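Local atomic coordinates of lectin (Pleurotus ostreatus, PDB entry 6T1D), a protein that binds galactose-containing sugars such as melibiose through calcium ions, as a fungal lectin with two carbohydrate sites in each chain. Residues D80-F85 with T94-R99; R219-T224 with F278-T283; V237-D242 with D264-P269. All coordinates share one frame; numbering follows the deposited sequence.

Contact 1 (D80-F85 with T94-R99). With CA (calcium ion), chain S; GLA (alpha-D-galactopyranose), chain G.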
loop_
_atom_site.group_PDB
_atom_site.type_symbol
_atom_site.label_atom_id
_atom_site.label_comp_id
_atom_site.label_asym_id
_atom_site.label_seq_id
_atom_site.Cartn_x
_atom_site.Cartn_y
_atom_site.Cartn_z
ATOM N N ASP A 80 20.705 -19.557 30.171
ATOM C CA ASP A 80 21.973 -19.587 30.894
ATOM C C ASP A 80 22.927 -20.292 29.948
ATOM O O ASP A 80 22.967 -21.525 29.916
ATOM C CB ASP A 80 21.832 -20.317 32.235
ATOM C CG ASP A 80 23.162 -20.495 32.981
ATOM O OD1 ASP A 80 24.231 -20.155 32.430
ATOM O OD2 ASP A 80 23.131 -20.976 34.139
ATOM N N ASP A 81 23.717 -19.518 29.210
ATOM C CA ASP A 81 23.826 -18.073 29.425
ATOM C C ASP A 81 23.211 -17.191 28.340
ATOM O O ASP A 81 22.703 -16.106 28.632
ATOM C CB ASP A 81 25.299 -17.700 29.592
ATOM C CG ASP A 81 25.849 -18.117 30.935
ATOM O OD1 ASP A 81 25.638 -17.347 31.903
ATOM O OD2 ASP A 81 26.464 -19.210 31.029
ATOM N N ALA A 82 23.266 -17.628 27.087
ATOM C CA ALA A 82 22.781 -16.806 25.989
ATOM C C ALA A 82 22.101 -17.694 24.963
ATOM O O ALA A 82 22.204 -18.922 25.015
ATOM C CB ALA A 82 23.921 -16.007 25.350
ATOM N N HIS A 83 21.399 -17.056 24.022
ATOM C CA HIS A 83 20.608 -17.781 23.035
ATOM C C HIS A 83 20.451 -16.949 21.772
ATOM O O HIS A 83 20.553 -15.722 21.807
ATOM C CB HIS A 83 19.240 -18.126 23.608
ATOM C CG HIS A 83 18.408 -16.925 23.913
ATOM N ND1 HIS A 83 18.364 -16.353 25.163
ATOM C CD2 HIS A 83 17.584 -16.188 23.134
ATOM C CE1 HIS A 83 17.547 -15.317 25.144
ATOM N NE2 HIS A 83 17.054 -15.199 23.927
ATOM N N THR A 84 20.218 -17.639 20.649
ATOM C CA THR A 84 19.792 -17.018 19.394
ATOM C C THR A 84 18.613 -17.799 18.829
ATOM O O THR A 84 18.723 -19.008 18.601
ATOM C CB THR A 84 20.924 -16.963 18.365
ATOM O OG1 THR A 84 22.023 -16.215 18.894
ATOM C CG2 THR A 84 20.443 -16.272 17.126
ATOM N N PHE A 85 17.528 -17.097 18.515
ATOM C CA PHE A 85 16.237 -17.710 18.226
ATOM C C PHE A 85 15.909 -17.571 16.746
ATOM O O PHE A 85 15.963 -16.468 16.197
ATOM C CB PHE A 85 15.137 -17.061 19.074
ATOM C CG PHE A 85 13.981 -17.968 19.364
ATOM C CD1 PHE A 85 13.120 -18.369 18.358
ATOM C CD2 PHE A 85 13.761 -18.434 20.650
ATOM C CE1 PHE A 85 12.052 -19.223 18.631
ATOM C CE2 PHE A 85 12.701 -19.285 20.930
ATOM C CZ PHE A 85 11.846 -19.681 19.914
ATOM N N THR A 94 18.112 -12.293 19.636
ATOM C CA THR A 94 19.259 -12.721 20.412
ATOM C C THR A 94 19.073 -12.164 21.812
ATOM O O THR A 94 18.537 -11.066 21.971
ATOM C CB THR A 94 20.580 -12.241 19.783
ATOM O OG1 THR A 94 20.835 -12.976 18.578
ATOM C CG2 THR A 94 21.750 -12.449 20.731
ATOM N N GLY A 95 19.425 -12.958 22.823
ATOM C CA GLY A 95 19.292 -12.512 24.196
ATOM C C GLY A 95 20.190 -13.304 25.117
ATOM O O GLY A 95 20.924 -14.197 24.693
ATOM N N ALA A 96 20.120 -12.966 26.398
ATOM C CA ALA A 96 20.936 -13.641 27.394
ATOM C C ALA A 96 20.286 -13.486 28.760
ATOM O O ALA A 96 19.416 -12.634 28.966
ATOM C CB ALA A 96 22.364 -13.096 27.414
ATOM N N GLY A 97 20.720 -14.330 29.690
ATOM C CA GLY A 97 20.271 -14.219 31.065
ATOM C C GLY A 97 19.065 -15.071 31.398
ATOM O O GLY A 97 18.146 -15.222 30.584
ATOM N N PHE A 98 19.087 -15.660 32.595
ATOM C CA PHE A 98 18.007 -16.486 33.121
ATOM C C PHE A 98 17.124 -15.743 34.112
ATOM O O PHE A 98 16.069 -16.261 34.495
ATOM C CB PHE A 98 18.584 -17.734 33.790
ATOM C CG PHE A 98 19.578 -17.423 34.861
ATOM C CD1 PHE A 98 20.896 -17.163 34.545
ATOM C CD2 PHE A 98 19.188 -17.360 36.182
ATOM C CE1 PHE A 98 21.804 -16.857 35.523
ATOM C CE2 PHE A 98 20.093 -17.054 37.165
ATOM C CZ PHE A 98 21.403 -16.801 36.834
ATOM N N ARG A 99 17.529 -14.557 34.548
ATOM C CA ARG A 99 16.731 -13.839 35.525
ATOM C C ARG A 99 15.505 -13.208 34.887
ATOM O O ARG A 99 14.453 -13.106 35.532
ATOM C CB ARG A 99 17.593 -12.795 36.230
ATOM C CG ARG A 99 18.571 -13.437 37.189
ATOM C CD ARG A 99 19.692 -12.507 37.632
ATOM N NE ARG A 99 20.894 -13.262 37.992
ATOM C CZ ARG A 99 21.103 -13.840 39.172
ATOM N NH1 ARG A 99 20.193 -13.752 40.137
ATOM N NH2 ARG A 99 22.231 -14.508 39.385
HETATM CA CA CA S . 26.535 -20.818 32.786
HETATM C C1 GLA G . 26.358 -17.346 37.192
HETATM C C2 GLA G . 26.792 -17.540 35.738
HETATM C C3 GLA G . 25.821 -18.341 34.975
HETATM C C4 GLA G . 25.520 -19.624 35.639
HETATM C C5 GLA G . 25.092 -19.428 37.102
HETATM C C6 GLA G . 24.963 -20.791 37.762
HETATM O O2 GLA G . 26.926 -16.244 35.114
HETATM O O3 GLA G . 26.381 -18.616 33.614
HETATM O O4 GLA G . 26.697 -20.457 35.602
HETATM O O5 GLA G . 26.057 -18.631 37.857
HETATM O O6 GLA G . 24.959 -20.642 39.168
#
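The imidazole of His83 lies flat over the backbone of Gly95, its hydrogen-bonded partner in an antiparallel hairpin, with CE1 3.3 Å from Gly95 C. A chi1 of 64° sets the ring between its own backbone N and carbonyl carbon and folds it across the neighbouring strand, where glycine offers no side chain to obstruct it. Ser79 holds ND1 and Gln102 holds NE2, which fixes the ring's rotation. On the other face of the sheet Ala82 CB meets Ala96 CB at 3.9 Å. There too the hydroxyls of Thr84 and Thr94 form a weak bond. Gly97 N gives a nearly straight bond to Asp81 O, 2.9 Å long. Beyond it lies the sugar site: Asp80 OD1 and Asp81 OD2, across a cis peptide, each bind calcium at 2.4 Å, with Asn121, Ser126, Pro127 and galactose O3 and O4 also in its shell. Asp80 OD2 bonds to Trp187 NE1, and Asp81 OD2 to Leu122 N. Phe98 CD1 rests 4.0 Å from Asp80 CB. Strand 90-97 is an edge strand of its sheet within the chain; strand 82-87 lies between it and strand 112-121, where Asp81 and Ala82 both face Gln120 in a classic beta bulge.

Contact 2 (R219-T224 with F278-T283)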
loop_
_atom_site.group_PDB
_atom_site.type_symbol
_atom_site.label_atom_id
_atom_site.label_comp_id
_atom_site.label_asym_id
_atom_site.label_seq_id
_atom_site.Cartn_x
_atom_site.Cartn_y
_atom_site.Cartn_z
ATOM N N ARG A 219 -11.554 13.020 20.824
ATOM C CA ARG A 219 -10.675 13.321 19.702
ATOM C C ARG A 219 -10.310 12.026 18.988
ATOM O O ARG A 219 -10.223 10.965 19.614
ATOM C CB ARG A 219 -9.395 14.047 20.165
ATOM C CG ARG A 219 -9.636 15.319 20.970
ATOM C CD ARG A 219 -10.226 16.387 20.085
ATOM N NE ARG A 219 -10.429 17.664 20.755
ATOM C CZ ARG A 219 -11.539 17.952 21.420
ATOM N NH1 ARG A 219 -12.481 17.028 21.507
ATOM N NH2 ARG A 219 -11.707 19.132 22.002
ATOM N N ALA A 220 -10.070 12.124 17.676
ATOM C CA ALA A 220 -9.786 10.967 16.838
ATOM C C ALA A 220 -8.365 11.040 16.289
ATOM O O ALA A 220 -7.826 12.126 16.054
ATOM C CB ALA A 220 -10.770 10.856 15.671
ATOM N N PHE A 221 -7.780 9.857 16.076
ATOM C CA PHE A 221 -6.396 9.661 15.662
ATOM C C PHE A 221 -6.328 8.503 14.681
ATOM O O PHE A 221 -6.925 7.452 14.925
ATOM C CB PHE A 221 -5.499 9.339 16.870
ATOM C CG PHE A 221 -5.573 10.368 17.959
ATOM C CD1 PHE A 221 -6.550 10.293 18.931
ATOM C CD2 PHE A 221 -4.686 11.437 17.983
ATOM C CE1 PHE A 221 -6.644 11.269 19.921
ATOM C CE2 PHE A 221 -4.769 12.403 18.967
ATOM C CZ PHE A 221 -5.750 12.316 19.940
ATOM N N ARG A 222 -5.558 8.673 13.601
ATOM C CA ARG A 222 -5.371 7.628 12.604
ATOM C C ARG A 222 -3.885 7.425 12.356
ATOM O O ARG A 222 -3.088 8.363 12.464
ATOM C CB ARG A 222 -6.030 7.970 11.266
ATOM C CG ARG A 222 -7.506 8.270 11.357
ATOM C CD ARG A 222 -8.034 8.891 10.074
ATOM N NE ARG A 222 -7.671 8.104 8.907
ATOM C CZ ARG A 222 -8.365 7.048 8.495
ATOM N NH1 ARG A 222 -9.440 6.657 9.176
ATOM N NH2 ARG A 222 -7.981 6.373 7.415
ATOM N N LYS A 223 -3.521 6.180 12.051
ATOM C CA LYS A 223 -2.185 5.807 11.593
ATOM C C LYS A 223 -2.334 4.599 10.686
ATOM O O LYS A 223 -2.925 3.595 11.093
ATOM C CB LYS A 223 -1.250 5.475 12.755
ATOM C CG LYS A 223 0.059 4.853 12.321
ATOM C CD LYS A 223 0.915 5.868 11.586
ATOM C CE LYS A 223 2.332 5.345 11.352
ATOM N NZ LYS A 223 3.206 6.416 10.793
ATOM N N THR A 224 -1.821 4.691 9.470
ATOM C CA THR A 224 -1.912 3.595 8.519
ATOM C C THR A 224 -0.548 2.959 8.292
ATOM O O THR A 224 0.461 3.660 8.161
ATOM C CB THR A 224 -2.490 4.090 7.196
ATOM O OG1 THR A 224 -3.822 4.582 7.426
ATOM C CG2 THR A 224 -2.512 2.962 6.177
ATOM N N PHE A 278 -5.196 1.859 11.859
ATOM C CA PHE A 278 -5.592 1.859 13.263
ATOM C C PHE A 278 -6.158 3.231 13.593
ATOM O O PHE A 278 -5.583 4.252 13.207
ATOM C CB PHE A 278 -4.406 1.545 14.173
ATOM C CG PHE A 278 -3.630 0.314 13.764
ATOM C CD1 PHE A 278 -2.639 0.403 12.793
ATOM C CD2 PHE A 278 -3.857 -0.914 14.366
ATOM C CE1 PHE A 278 -1.898 -0.716 12.406
ATOM C CE2 PHE A 278 -3.121 -2.023 13.990
ATOM C CZ PHE A 278 -2.135 -1.921 13.006
ATOM N N ALA A 279 -7.296 3.262 14.269
ATOM C CA ALA A 279 -7.934 4.520 14.626
ATOM C C ALA A 279 -8.284 4.481 16.099
ATOM O O ALA A 279 -8.568 3.416 16.654
ATOM C CB ALA A 279 -9.178 4.797 13.802
ATOM N N ILE A 280 -8.169 5.634 16.745
ATOM C CA ILE A 280 -8.437 5.778 18.169
ATOM C C ILE A 280 -9.456 6.889 18.367
ATOM O O ILE A 280 -9.381 7.937 17.721
ATOM C CB ILE A 280 -7.143 6.085 18.957
ATOM C CG1 ILE A 280 -6.072 5.030 18.670
ATOM C CG2 ILE A 280 -7.428 6.244 20.447
ATOM C CD1 ILE A 280 -4.781 5.291 19.388
ATOM N N ASN A 281 -10.423 6.656 19.230
ATOM C CA ASN A 281 -11.301 7.726 19.689
ATOM C C ASN A 281 -11.040 7.873 21.181
ATOM O O ASN A 281 -11.471 7.034 21.978
ATOM C CB ASN A 281 -12.763 7.431 19.378
ATOM C CG ASN A 281 -13.693 8.503 19.891
ATOM O OD1 ASN A 281 -13.256 9.539 20.386
ATOM N ND2 ASN A 281 -14.989 8.277 19.740
ATOM N N ALA A 282 -10.301 8.920 21.543
ATOM C CA ALA A 282 -9.936 9.197 22.923
ATOM C C ALA A 282 -10.760 10.362 23.436
ATOM O O ALA A 282 -11.083 11.282 22.683
ATOM C CB ALA A 282 -8.455 9.534 23.046
ATOM N N THR A 283 -11.120 10.309 24.712
ATOM C CA THR A 283 -11.908 11.360 25.343
ATOM C C THR A 283 -11.161 11.911 26.545
ATOM O O THR A 283 -10.558 11.152 27.313
ATOM C CB THR A 283 -13.284 10.856 25.786
ATOM O OG1 THR A 283 -13.915 10.166 24.701
ATOM C CG2 THR A 283 -14.157 12.026 26.187
#
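Residues 219-224 and 278-283 run antiparallel, their axes 4.6 Å apart at closest and 166° between directions, as neighbours in one sheet of a beta sandwich. Arg219 pairs with Ala282, Phe221 with Ile280 and Lys223 with Phe278, two backbone hydrogen bonds to each pair. The shortest runs from Arg219 N to Ala282 O at 2.6 Å. Between these rungs alpha hydrogens point at carbonyls, as from Ala279 CA to Phe221 O at 3.1 Å. With CG anti to the carbonyl carbon (chi1 -55°), the Phe221 ring leans back along its own strand, toward Ala220 and Arg219, so that only its CE1 edge reaches across, 4.0 Å from Ala282 CB. Phe221 and Ile280 pack along their stems, CB to CB 4.2 Å. The Phe278 ring turns its edge to Lys223 O, CD1 being 3.6 Å away. The opposite face carries Ala220, Ala279, Asn281 and Arg222, whose guanidinium is taken up by Glu330 in a salt bridge and by carbonyls of Phe323, Pro325 and Pro326. Arg219 bends away to Asp208, and Lys223 NZ reaches Ser312. Backbone bonds and apolar packing thus join the strands, Phe221, Phe278 and Ile280 facing strand 290-299, while the charged ends tie the pair to surrounding loops.

Contact 3 (V237-D242 with D264-P269). With CA (calcium ion), chain T; GLA (alpha-D-galactopyranose), chain H.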
loop_
_atom_site.group_PDB
_atom_site.type_symbol
_atom_site.label_atom_id
_atom_site.label_comp_id
_atom_site.label_asym_id
_atom_site.label_seq_id
_atom_site.Cartn_x
_atom_site.Cartn_y
_atom_site.Cartn_z
ATOM N N VAL A 237 -0.912 -4.866 20.255
ATOM C CA VAL A 237 -1.151 -3.460 20.554
ATOM C C VAL A 237 -1.183 -3.251 22.058
ATOM O O VAL A 237 -1.943 -3.923 22.760
ATOM C CB VAL A 237 -2.471 -2.983 19.929
ATOM C CG1 VAL A 237 -2.755 -1.529 20.320
ATOM C CG2 VAL A 237 -2.420 -3.147 18.429
ATOM N N LEU A 238 -0.388 -2.298 22.544
ATOM C CA LEU A 238 -0.412 -1.853 23.935
ATOM C C LEU A 238 -0.815 -0.393 23.937
ATOM O O LEU A 238 -0.266 0.396 23.163
ATOM C CB LEU A 238 0.938 -2.001 24.639
ATOM C CG LEU A 238 0.919 -1.491 26.091
ATOM C CD1 LEU A 238 0.073 -2.404 26.941
ATOM C CD2 LEU A 238 2.319 -1.395 26.678
ATOM N N ILE A 239 -1.795 -0.037 24.766
ATOM C CA ILE A 239 -2.392 1.287 24.685
ATOM C C ILE A 239 -2.898 1.726 26.055
ATOM O O ILE A 239 -3.234 0.908 26.913
ATOM C CB ILE A 239 -3.509 1.303 23.617
ATOM C CG1 ILE A 239 -4.088 2.708 23.461
ATOM C CG2 ILE A 239 -4.570 0.227 23.908
ATOM C CD1 ILE A 239 -5.050 2.860 22.300
ATOM N N ALA A 240 -2.889 3.034 26.269
ATOM C CA ALA A 240 -3.490 3.655 27.437
ATOM C C ALA A 240 -3.832 5.082 27.050
ATOM O O ALA A 240 -3.241 5.644 26.122
ATOM C CB ALA A 240 -2.552 3.628 28.645
ATOM N N ALA A 241 -4.790 5.668 27.766
ATOM C CA ALA A 241 -5.179 7.038 27.467
ATOM C C ALA A 241 -5.756 7.713 28.707
ATOM O O ALA A 241 -6.365 7.070 29.565
ATOM C CB ALA A 241 -6.169 7.112 26.302
ATOM N N ASP A 242 -5.531 9.023 28.783
ATOM C CA ASP A 242 -6.150 9.949 29.726
ATOM C C ASP A 242 -7.121 10.810 28.926
ATOM O O ASP A 242 -6.693 11.722 28.209
ATOM C CB ASP A 242 -5.057 10.789 30.387
ATOM C CG ASP A 242 -5.586 11.902 31.288
ATOM O OD1 ASP A 242 -6.810 12.159 31.356
ATOM O OD2 ASP A 242 -4.728 12.546 31.934
ATOM N N ASP A 264 -3.584 -1.421 28.543
ATOM C CA ASP A 264 -4.297 -2.561 27.986
ATOM C C ASP A 264 -3.567 -3.076 26.756
ATOM O O ASP A 264 -2.953 -2.304 26.021
ATOM C CB ASP A 264 -5.732 -2.186 27.610
ATOM C CG ASP A 264 -6.405 -1.345 28.663
ATOM O OD1 ASP A 264 -6.230 -1.652 29.861
ATOM O OD2 ASP A 264 -7.115 -0.382 28.300
ATOM N N ALA A 265 -3.638 -4.388 26.540
ATOM C CA ALA A 265 -2.955 -5.045 25.434
ATOM C C ALA A 265 -3.925 -5.944 24.676
ATOM O O ALA A 265 -4.661 -6.717 25.297
ATOM C CB ALA A 265 -1.758 -5.858 25.943
ATOM N N TYR A 266 -3.912 -5.849 23.335
ATOM C CA TYR A 266 -4.762 -6.641 22.450
ATOM C C TYR A 266 -3.916 -7.302 21.371
ATOM O O TYR A 266 -2.911 -6.742 20.926
ATOM C CB TYR A 266 -5.823 -5.773 21.744
ATOM C CG TYR A 266 -6.586 -4.832 22.654
ATOM C CD1 TYR A 266 -6.045 -3.623 23.056
ATOM C CD2 TYR A 266 -7.848 -5.152 23.099
ATOM C CE1 TYR A 266 -6.748 -2.764 23.892
ATOM C CE2 TYR A 266 -8.553 -4.307 23.925
ATOM C CZ TYR A 266 -8.001 -3.121 24.324
ATOM O OH TYR A 266 -8.719 -2.291 25.153
ATOM N N THR A 267 -4.356 -8.474 20.908
ATOM C CA THR A 267 -3.811 -9.081 19.700
ATOM C C THR A 267 -4.865 -8.991 18.609
ATOM O O THR A 267 -6.048 -9.251 18.850
ATOM C CB THR A 267 -3.390 -10.558 19.887
ATOM O OG1 THR A 267 -4.297 -11.228 20.767
ATOM C CG2 THR A 267 -1.953 -10.706 20.422
ATOM N N ILE A 268 -4.433 -8.592 17.421
ATOM C CA ILE A 268 -5.299 -8.506 16.251
ATOM C C ILE A 268 -4.834 -9.561 15.255
ATOM O O ILE A 268 -3.799 -9.380 14.596
ATOM C CB ILE A 268 -5.285 -7.091 15.658
ATOM C CG1 ILE A 268 -5.892 -6.102 16.651
ATOM C CG2 ILE A 268 -5.972 -7.035 14.299
ATOM C CD1 ILE A 268 -5.286 -4.754 16.549
ATOM N N PRO A 269 -5.543 -10.687 15.145
ATOM C CA PRO A 269 -5.069 -11.816 14.338
ATOM C C PRO A 269 -5.570 -11.836 12.904
ATOM O O PRO A 269 -5.229 -12.766 12.166
ATOM C CB PRO A 269 -5.629 -13.010 15.116
ATOM C CG PRO A 269 -6.943 -12.503 15.631
ATOM C CD PRO A 269 -6.759 -11.030 15.907
HETATM CA CA CA T . -7.686 14.164 31.670
HETATM C C1 GLA H . -6.913 14.856 36.761
HETATM C C2 GLA H . -7.860 14.799 35.562
HETATM C C3 GLA H . -7.655 13.585 34.753
HETATM C C4 GLA H . -6.243 13.407 34.363
HETATM C C5 GLA H . -5.295 13.481 35.571
HETATM C C6 GLA H . -3.859 13.467 35.069
HETATM O O2 GLA H . -9.222 14.819 36.040
HETATM O O3 GLA H . -8.493 13.678 33.515
HETATM O O4 GLA H . -5.882 14.433 33.418
HETATM O O5 GLA H . -5.502 14.695 36.359
HETATM O O6 GLA H . -2.972 13.559 36.167
#
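Val237 and Ile239 pair with Tyr266 and Asp264 through four backbone hydrogen bonds, and the close packing of the contact gathers around these rungs. On the face carrying Val237, Ile239 and Tyr266, the CG2 methyl of Ile239 meets the phenol ring at its edge and in its plane, 3.7 Å from Tyr266 CE1. Ile239 CG1 stands anti to the backbone N (chi1 -177°), which leaves CG2 between N and the carbonyl carbon and aimed at the ring. Further along, Val237 CG2 touches Ile268 CD1 at 3.8 Å, the two side chains crossing at an angle. The other face is thinner: Leu238 reaches over with CD1, 4.0 Å from Ala265 CB and 3.2 Å from Asp264 O.

The packing gives way at the Asp264 end. Asp264, partly exposed, brings only its CB near Ile239 O, while its OD2 bonds to the hydroxyl of Tyr245, which also bonds to Tyr266 OH. Strand 264-268 begins at Asp264, so beyond Ile239 strand 232-242 runs on without it, and Asp242 takes no share in the pairing with 264-269. Its OD1 instead binds calcium at 2.2 Å alongside Asp243, Asn284, Gly286 and Pro288, and its OD2 comes 2.7 Å from galactose O4 while also accepting a hydrogen bond from Trp347.

Strand 232-242 is flanked in its sheet by strands 264-268 and 290-299, with the short strand 26-27 beyond 264-268. Val237, Ile239 and Ile268 turn toward Leu247, Tyr245 and Val249 of strand 244-249, in the opposite sheet of the beta sandwich.

Overall arrangement
Contacts 2 and 3 are buried parts of one half of the chain, with centres 13 Å apart; contact 1 is a surface contact on the opposite side of the chain's centre, its centre about 38 Å from that of contact 2 and about 28 Å from that of contact 3. Contacts 2 and 3 lie in different sheets that face each other, and they touch where Ile280 CD1 packs 3.8 Å from Ile239 CD1. Their chemistry is largely apolar along the facing sides. Contact 1, by contrast, mixes glycine, histidine and threonine. It holds two aspartate ligands of one calcium-galactose site and contact 3 holds one of the other; contact 2 holds no calcium ligand, the side chain of Ala282 being about 10 Å from the ion.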